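Local coordinates for ATP-dependent Clp protease proteolytic subunit (Listeria monocytogenes, PDB 4JCR), which probably cleaves misfolded and other proteins into short peptides as the serine peptidase of an ATP-dependent, chymotrypsin-like protease built from two stacked heptameric rings, at residues Met114-Ala119 against Asp163-Leu168. The protein carries 1 engineered substitution. Residues are numbered along the deposited sequence; the frame is centred on the assembly and turned at random.
Sequences MIHQPA and DRDFWL. Engineered in segment 163-168: Asp165 (natural residue Asn).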
loop_
_atom_site.group_PDB
_atom_site.type_symbol
_atom_site.label_atom_id
_atom_site.label_comp_id
_atom_site.label_asym_id
_atom_site.label_seq_id
_atom_site.Cartn_x
_atom_site.Cartn_y
_atom_site.Cartn_z
ATOM N N MET A 114 15.227 31.383 -13.624
ATOM C CA MET A 114 15.906 31.077 -12.372
ATOM C C MET A 114 17.247 30.401 -12.588
ATOM O O MET A 114 17.359 29.431 -13.339
ATOM C CB MET A 114 15.036 30.210 -11.455
ATOM C CG MET A 114 15.528 30.176 -10.011
ATOM S SD MET A 114 15.451 28.554 -9.228
ATOM C CE MET A 114 16.414 27.575 -10.374
ATOM N N ILE A 115 18.261 30.934 -11.921
ATOM C CA ILE A 115 19.552 30.271 -11.810
ATOM C C ILE A 115 19.770 29.894 -10.347
ATOM O O ILE A 115 19.336 30.613 -9.444
ATOM C CB ILE A 115 20.710 31.141 -12.353
ATOM C CG1 ILE A 115 20.715 32.535 -11.706
ATOM C CG2 ILE A 115 20.617 31.248 -13.869
ATOM C CD1 ILE A 115 21.924 33.385 -12.049
ATOM N N HIS A 116 20.405 28.750 -10.121
ATOM C CA HIS A 116 20.715 28.293 -8.768
ATOM C C HIS A 116 21.783 27.238 -8.792
ATOM O O HIS A 116 22.164 26.761 -9.865
ATOM C CB HIS A 116 19.447 27.812 -8.046
ATOM C CG HIS A 116 19.010 26.406 -8.409
ATOM N ND1 HIS A 116 18.310 25.631 -7.561
ATOM C CD2 HIS A 116 19.198 25.648 -9.567
ATOM C CE1 HIS A 116 18.058 24.441 -8.141
ATOM N NE2 HIS A 116 18.605 24.451 -9.366
ATOM N N GLN A 117 22.288 26.876 -7.616
ATOM C CA GLN A 117 23.249 25.783 -7.498
ATOM C C GLN A 117 22.502 24.468 -7.256
ATOM O O GLN A 117 21.936 24.265 -6.180
ATOM C CB GLN A 117 24.272 26.070 -6.394
ATOM C CG GLN A 117 25.298 27.128 -6.778
ATOM C CD GLN A 117 26.241 27.492 -5.646
ATOM O OE1 GLN A 117 26.806 26.620 -4.983
ATOM N NE2 GLN A 117 26.425 28.790 -5.428
ATOM N N PRO A 118 22.487 23.579 -8.269
ATOM C CA PRO A 118 21.689 22.351 -8.237
ATOM C C PRO A 118 22.207 21.304 -7.254
ATOM O O PRO A 118 23.385 21.322 -6.886
ATOM C CB PRO A 118 21.799 21.814 -9.675
ATOM C CG PRO A 118 22.350 22.939 -10.488
ATOM C CD PRO A 118 23.214 23.710 -9.542
ATOM N N ALA A 119 21.316 20.409 -6.834
ATOM C CA ALA A 119 21.679 19.265 -6.002
ATOM C C ALA A 119 22.222 18.133 -6.877
ATOM O O ALA A 119 22.057 18.155 -8.106
ATOM C CB ALA A 119 20.476 18.794 -5.197
ATOM N N ASP A 163 23.730 31.396 -4.991
ATOM C CA ASP A 163 23.780 30.850 -3.632
ATOM C C ASP A 163 22.428 30.279 -3.200
ATOM O O ASP A 163 22.365 29.223 -2.566
ATOM C CB ASP A 163 24.257 31.910 -2.635
ATOM C CG ASP A 163 24.593 31.320 -1.277
ATOM O OD1 ASP A 163 25.458 30.421 -1.213
ATOM O OD2 ASP A 163 23.994 31.761 -0.273
ATOM N N ARG A 164 21.355 30.989 -3.541
ATOM C CA ARG A 164 19.995 30.491 -3.343
ATOM C C ARG A 164 19.173 30.635 -4.624
ATOM O O ARG A 164 19.700 31.055 -5.659
ATOM C CB ARG A 164 19.317 31.195 -2.164
ATOM C CG ARG A 164 19.711 30.622 -0.811
ATOM C CD ARG A 164 18.816 31.132 0.305
ATOM N NE ARG A 164 19.071 30.425 1.558
ATOM C CZ ARG A 164 19.945 30.813 2.485
ATOM N NH1 ARG A 164 20.663 31.918 2.317
ATOM N NH2 ARG A 164 20.100 30.092 3.587
ATOM N N ASP A 165 17.893 30.274 -4.555
ATOM C CA ASP A 165 16.995 30.372 -5.705
ATOM C C ASP A 165 16.832 31.817 -6.177
ATOM O O ASP A 165 16.160 32.631 -5.539
ATOM C CB ASP A 165 15.636 29.722 -5.406
ATOM C CG ASP A 165 15.676 28.199 -5.498
ATOM O OD1 ASP A 165 14.608 27.573 -5.321
ATOM O OD2 ASP A 165 16.759 27.625 -5.751
ATOM N N PHE A 166 17.469 32.118 -7.305
ATOM C CA PHE A 166 17.545 33.474 -7.836
ATOM C C PHE A 166 16.541 33.661 -8.977
ATOM O O PHE A 166 16.897 33.564 -10.156
ATOM C CB PHE A 166 18.982 33.757 -8.296
ATOM C CG PHE A 166 19.291 35.213 -8.515
ATOM C CD1 PHE A 166 19.285 36.114 -7.451
ATOM C CD2 PHE A 166 19.628 35.680 -9.782
ATOM C CE1 PHE A 166 19.583 37.455 -7.654
ATOM C CE2 PHE A 166 19.930 37.018 -9.992
ATOM C CZ PHE A 166 19.906 37.908 -8.927
ATOM N N TRP A 167 15.284 33.917 -8.612
ATOM C CA TRP A 167 14.206 34.123 -9.581
ATOM C C TRP A 167 14.219 35.504 -10.162
ATOM O O TRP A 167 14.207 36.496 -9.433
ATOM C CB TRP A 167 12.846 33.871 -8.944
ATOM C CG TRP A 167 12.441 32.420 -8.855
ATOM C CD1 TRP A 167 12.384 31.623 -7.714
ATOM C CD2 TRP A 167 11.999 31.544 -9.952
ATOM N NE1 TRP A 167 11.960 30.354 -8.022
ATOM C CE2 TRP A 167 11.712 30.237 -9.343
ATOM C CE3 TRP A 167 11.826 31.702 -11.324
ATOM C CZ2 TRP A 167 11.275 29.155 -10.094
ATOM C CZ3 TRP A 167 11.386 30.601 -12.072
ATOM C CH2 TRP A 167 11.117 29.360 -11.470
ATOM N N LEU A 168 14.226 35.574 -11.491
ATOM C CA LEU A 168 14.196 36.844 -12.208
ATOM C C LEU A 168 12.940 36.974 -13.062
ATOM O O LEU A 168 12.524 36.012 -13.717
ATOM C CB LEU A 168 15.437 36.985 -13.098
ATOM C CG LEU A 168 16.816 37.025 -12.427
ATOM C CD1 LEU A 168 17.918 36.810 -13.452
ATOM C CD2 LEU A 168 17.029 38.334 -11.679
HETATM O O HOH W 1 20.944 27.644 -5.084
#
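The carboxylate of Asp165, an engineered residue that is Asn in the natural protein, takes a weak hydrogen bond from the imidazole of His116, ND1 to OD2 3.1 Å. The bond is far from straight, 135° at the hydrogen. OD2 sits at the ring edge, near its plane, while the carboxylate is turned 56° against the imidazole. His116 swings its CG between the backbone N and the carbonyl carbon (chi1 80°), which sets the ring alongside Asp165; at its far nitrogen, NE2 is hydrogen-bonded to Ser91, the predicted nucleophile. The order Ser91, His116, Asp165 is consistent with a Ser-His-Asp catalytic triad, its acid here supplied by the engineered residue. The methyl CE of Met114 lies over one face of the imidazole, displaced toward its rim.

Next to this site the backbones run antiparallel. Phe166 N donates to Ile115 O at 3.2 Å, and the return bond from Ile115 N to Phe166 O is weak. The side chains of this hydrogen-bonded pair lie side by side on one face of the sheet, where Ile115 CG1 meets the ring edge of Phe166 at CD2, 3.8 Å away. On the opposite face, at the non-hydrogen-bonded pair Met114-Trp167, Met114 SD lies over the indole of Trp167, 4.3 Å from the five-membered ring centroid, a Met-aromatic contact.

Asp163 and Arg164 form reciprocal salt bridges with Arg164 and Asp163 of a neighbouring subunit. Within the chain, strand 111-115 runs between strands 88-90 and 166-168, Gln117 and Pro118 rest on helix 129-151, and Ile115 packs against helix 170-176.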